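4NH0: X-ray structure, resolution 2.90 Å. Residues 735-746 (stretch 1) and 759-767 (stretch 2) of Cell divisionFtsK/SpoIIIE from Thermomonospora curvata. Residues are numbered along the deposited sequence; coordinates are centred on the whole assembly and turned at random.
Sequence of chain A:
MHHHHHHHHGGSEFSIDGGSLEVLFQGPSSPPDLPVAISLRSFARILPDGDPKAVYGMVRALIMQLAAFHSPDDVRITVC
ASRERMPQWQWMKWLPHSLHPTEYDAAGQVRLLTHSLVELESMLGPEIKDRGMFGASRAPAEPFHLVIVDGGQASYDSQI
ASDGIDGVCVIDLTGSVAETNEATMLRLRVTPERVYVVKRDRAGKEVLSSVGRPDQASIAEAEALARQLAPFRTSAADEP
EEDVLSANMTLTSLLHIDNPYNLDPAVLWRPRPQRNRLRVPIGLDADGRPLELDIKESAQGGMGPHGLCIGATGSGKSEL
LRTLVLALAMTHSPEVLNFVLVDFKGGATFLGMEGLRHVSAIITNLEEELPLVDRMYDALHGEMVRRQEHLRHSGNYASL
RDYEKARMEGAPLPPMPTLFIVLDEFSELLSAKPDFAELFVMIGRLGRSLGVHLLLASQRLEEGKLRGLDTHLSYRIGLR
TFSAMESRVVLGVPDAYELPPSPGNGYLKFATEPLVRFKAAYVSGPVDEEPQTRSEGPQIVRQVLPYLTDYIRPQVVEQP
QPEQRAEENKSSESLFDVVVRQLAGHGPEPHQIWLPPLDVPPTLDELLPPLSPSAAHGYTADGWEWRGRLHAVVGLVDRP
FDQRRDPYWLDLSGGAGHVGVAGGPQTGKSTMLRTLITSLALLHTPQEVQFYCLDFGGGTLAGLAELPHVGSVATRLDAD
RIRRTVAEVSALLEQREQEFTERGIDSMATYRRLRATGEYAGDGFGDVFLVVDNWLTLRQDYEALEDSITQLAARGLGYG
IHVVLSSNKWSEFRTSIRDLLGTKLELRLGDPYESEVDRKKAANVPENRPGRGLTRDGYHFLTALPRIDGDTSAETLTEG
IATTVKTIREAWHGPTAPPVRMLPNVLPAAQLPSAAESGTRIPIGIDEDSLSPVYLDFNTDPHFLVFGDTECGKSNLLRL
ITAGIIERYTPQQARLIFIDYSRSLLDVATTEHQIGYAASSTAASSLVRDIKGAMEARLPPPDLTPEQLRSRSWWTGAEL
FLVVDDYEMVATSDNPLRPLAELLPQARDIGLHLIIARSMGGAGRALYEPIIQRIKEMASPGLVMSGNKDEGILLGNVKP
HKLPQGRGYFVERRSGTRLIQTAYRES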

# COMPACT_ATOMS: atom_id res chain seq x y z
N GLN A 735 4.01 -1.32 27.98
CA GLN A 735 2.93 -1.08 28.93
C GLN A 735 1.85 -2.15 28.79
O GLN A 735 1.40 -2.71 29.78
CB GLN A 735 2.33 0.31 28.73
CG GLN A 735 1.11 0.58 29.59
CD GLN A 735 0.54 1.97 29.38
OE1 GLN A 735 1.21 2.85 28.84
NE2 GLN A 735 -0.70 2.17 29.79
N ARG A 736 1.45 -2.42 27.55
CA ARG A 736 0.43 -3.43 27.29
C ARG A 736 0.95 -4.83 27.55
O ARG A 736 0.18 -5.75 27.82
CB ARG A 736 -0.07 -3.31 25.85
CG ARG A 736 -0.94 -2.10 25.60
CD ARG A 736 -1.52 -2.11 24.20
NE ARG A 736 -2.56 -1.09 24.04
CZ ARG A 736 -3.24 -0.90 22.92
NH1 ARG A 736 -2.99 -1.64 21.85
NH2 ARG A 736 -4.16 0.05 22.86
N GLU A 737 2.27 -5.01 27.45
CA GLU A 737 2.88 -6.30 27.72
C GLU A 737 2.68 -6.71 29.17
O GLU A 737 2.50 -7.88 29.48
CB GLU A 737 4.37 -6.28 27.39
CG GLU A 737 4.71 -6.60 25.94
CD GLU A 737 6.20 -6.62 25.68
OE1 GLU A 737 6.96 -6.10 26.52
OE2 GLU A 737 6.61 -7.16 24.63
N GLN A 738 2.72 -5.72 30.06
CA GLN A 738 2.59 -5.98 31.48
C GLN A 738 1.14 -5.89 31.94
O GLN A 738 0.66 -6.76 32.66
CB GLN A 738 3.45 -5.00 32.28
CG GLN A 738 4.94 -5.16 32.05
CD GLN A 738 5.45 -6.53 32.45
OE1 GLN A 738 4.92 -7.16 33.37
NE2 GLN A 738 6.47 -7.00 31.75
N GLU A 739 0.44 -4.85 31.51
CA GLU A 739 -0.92 -4.59 31.97
C GLU A 739 -1.91 -5.68 31.56
O GLU A 739 -2.78 -6.05 32.34
CB GLU A 739 -1.40 -3.23 31.47
CG GLU A 739 -0.74 -2.05 32.17
CD GLU A 739 -1.36 -0.72 31.80
OE1 GLU A 739 -0.93 0.31 32.36
OE2 GLU A 739 -2.27 -0.71 30.95
N PHE A 740 -1.78 -6.19 30.34
CA PHE A 740 -2.70 -7.21 29.84
C PHE A 740 -2.69 -8.47 30.71
O PHE A 740 -3.70 -9.15 30.84
CB PHE A 740 -2.38 -7.59 28.40
CG PHE A 740 -3.00 -6.67 27.38
CD1 PHE A 740 -3.38 -5.39 27.72
CD2 PHE A 740 -3.22 -7.11 26.08
CE1 PHE A 740 -3.94 -4.55 26.78
CE2 PHE A 740 -3.79 -6.28 25.14
CZ PHE A 740 -4.15 -4.99 25.49
N THR A 741 -1.54 -8.77 31.30
CA THR A 741 -1.42 -9.93 32.17
C THR A 741 -1.93 -9.59 33.57
O THR A 741 -2.46 -10.46 34.27
CB THR A 741 0.04 -10.42 32.27
OG1 THR A 741 0.82 -9.49 33.02
CG2 THR A 741 0.63 -10.58 30.87
N GLU A 742 -1.76 -8.34 33.97
CA GLU A 742 -2.25 -7.87 35.26
C GLU A 742 -3.77 -7.87 35.29
O GLU A 742 -4.38 -8.39 36.22
CB GLU A 742 -1.71 -6.47 35.57
CG GLU A 742 -0.20 -6.40 35.66
CD GLU A 742 0.30 -5.03 36.10
OE1 GLU A 742 1.53 -4.86 36.23
OE2 GLU A 742 -0.54 -4.13 36.31
N ARG A 743 -4.38 -7.29 34.26
CA ARG A 743 -5.82 -7.35 34.10
C ARG A 743 -6.21 -8.71 33.55
O ARG A 743 -5.35 -9.56 33.31
CB ARG A 743 -6.32 -6.23 33.18
CG ARG A 743 -6.27 -4.83 33.80
CD ARG A 743 -4.91 -4.19 33.65
NE ARG A 743 -4.82 -2.88 34.29
CZ ARG A 743 -5.11 -1.73 33.70
NH1 ARG A 743 -5.52 -1.72 32.43
NH2 ARG A 743 -5.00 -0.59 34.36
N GLY A 744 -7.51 -8.93 33.35
CA GLY A 744 -7.98 -10.21 32.86
C GLY A 744 -8.06 -10.27 31.34
O GLY A 744 -9.01 -10.81 30.78
N ILE A 745 -7.06 -9.70 30.68
CA ILE A 745 -7.06 -9.59 29.23
C ILE A 745 -6.20 -10.67 28.58
O ILE A 745 -4.97 -10.63 28.67
CB ILE A 745 -6.57 -8.21 28.79
CG1 ILE A 745 -7.23 -7.12 29.64
CG2 ILE A 745 -6.85 -7.99 27.31
CD1 ILE A 745 -6.79 -5.72 29.29
N ASP A 746 -6.84 -11.63 27.92
CA ASP A 746 -6.14 -12.76 27.33
C ASP A 746 -5.63 -12.47 25.93
O ASP A 746 -4.60 -12.99 25.51
CB ASP A 746 -7.05 -13.99 27.30
CG ASP A 746 -8.25 -13.80 26.39
OD1 ASP A 746 -8.79 -12.68 26.35
OD2 ASP A 746 -8.65 -14.78 25.73
N GLU A 759 -17.24 1.24 28.57
CA GLU A 759 -17.11 1.29 30.02
C GLU A 759 -15.67 1.06 30.45
O GLU A 759 -15.38 0.94 31.64
CB GLU A 759 -18.03 0.26 30.67
CG GLU A 759 -19.52 0.51 30.46
CD GLU A 759 -20.06 1.64 31.32
OE1 GLU A 759 -19.29 2.23 32.09
OE2 GLU A 759 -21.27 1.93 31.21
N TYR A 760 -14.77 0.99 29.47
CA TYR A 760 -13.37 0.71 29.75
C TYR A 760 -12.47 1.72 29.04
O TYR A 760 -12.67 2.04 27.88
CB TYR A 760 -13.02 -0.71 29.32
CG TYR A 760 -11.71 -1.22 29.86
CD1 TYR A 760 -11.53 -1.41 31.22
CD2 TYR A 760 -10.65 -1.52 29.01
CE1 TYR A 760 -10.33 -1.88 31.73
CE2 TYR A 760 -9.45 -1.99 29.51
CZ TYR A 760 -9.30 -2.17 30.87
OH TYR A 760 -8.11 -2.63 31.36
N ALA A 761 -11.46 2.21 29.77
CA ALA A 761 -10.53 3.19 29.22
C ALA A 761 -9.27 2.52 28.70
O ALA A 761 -8.83 2.78 27.58
CB ALA A 761 -10.19 4.23 30.27
N GLY A 762 -8.69 1.65 29.52
CA GLY A 762 -7.50 0.91 29.13
C GLY A 762 -6.25 1.76 29.10
O GLY A 762 -5.85 2.33 30.11
N ASP A 763 -5.61 1.82 27.94
CA ASP A 763 -4.37 2.57 27.78
C ASP A 763 -4.63 3.97 27.25
O ASP A 763 -3.78 4.85 27.33
CB ASP A 763 -3.42 1.83 26.83
CG ASP A 763 -3.46 0.33 27.02
OD1 ASP A 763 -3.63 -0.13 28.17
OD2 ASP A 763 -3.32 -0.39 26.01
N GLY A 764 -5.83 4.17 26.70
CA GLY A 764 -6.15 5.40 26.01
C GLY A 764 -5.97 5.20 24.53
O GLY A 764 -6.32 6.06 23.72
N PHE A 765 -5.43 4.04 24.17
CA PHE A 765 -5.20 3.69 22.77
C PHE A 765 -6.10 2.55 22.33
O PHE A 765 -6.66 1.83 23.16
CB PHE A 765 -3.73 3.29 22.55
CG PHE A 765 -2.76 4.42 22.70
CD1 PHE A 765 -2.46 5.24 21.62
CD2 PHE A 765 -2.13 4.65 23.90
CE1 PHE A 765 -1.57 6.27 21.75
CE2 PHE A 765 -1.22 5.69 24.04
CZ PHE A 765 -0.95 6.50 22.96
N GLY A 766 -6.23 2.38 21.02
CA GLY A 766 -6.92 1.23 20.46
C GLY A 766 -5.93 0.39 19.69
O GLY A 766 -4.94 -0.08 20.25
N ASP A 767 -6.19 0.20 18.40
CA ASP A 767 -5.22 -0.45 17.52
C ASP A 767 -4.32 0.61 16.90
O ASP A 767 -4.77 1.45 16.12
CB ASP A 767 -5.92 -1.25 16.42
CG ASP A 767 -6.46 -2.57 16.93
OD1 ASP A 767 -7.60 -2.61 17.43
OD2 ASP A 767 -5.73 -3.59 16.82

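Contact between the helical stretch 735-742, with the loop that follows it, and the irregular stretch 759-767 is small, burying 380 Å² in all, and centres on Arg736. Glu759 stays out of reach. Tyr760 is the first residue to touch: its CA-to-CB bond points toward stretch 1, and the long side chain carries OH to 2.9 Å from Arg743 NH1, at an angle too poor for a hydrogen bond, and to 3.9 Å from Ile745 CD1, so one hydroxyl meets a polar and an apolar neighbour just past the helix. A type II' turn, Ala761 to Gly764, then bends the chain. Gly762 suits it through its positive phi, and a CB there would be crowded by Tyr760 CE2; at Gly764 a CB would jam against the preceding carbonyl oxygen. The turn sets Asp763 against the helix, its CA 7.7 Å from the CA of Arg736. Asp763 points toward the helix and forms a salt bridge with Arg736, but the modelled separation of NE and OD2, 2.2 Å, is too short to be taken literally. Its other oxygen, OD1, lies 3.1 Å from Glu739 OE2, an unfavourable pairing of like charges; Arg743 NH1, 3.7 Å from Glu739 OE2, offers a long-range compensating charge. Gln735 NE2 packs 4.0 Å from Asp763 CB while making weak hydrogen bonds to Glu739. At Phe765 the backbone matters, with O 3.1 Å from Arg736 NH2, while the end of the side chain leads away. Gly766 O receives two hydrogen bonds from Arg736, from NH2 at 2.7 Å and NH1 at 3.0 Å. The CA-to-CB bond of the buried Arg736 points sideways to stretch 2, but its extended chain (chi1 m, chi2 and chi3 t) brings the guanidinium edge to these oxygens, supplying donors to a backbone carbonyl and charge to Asp763. Asp767 points away and makes its hydrogen bonds elsewhere in the structure.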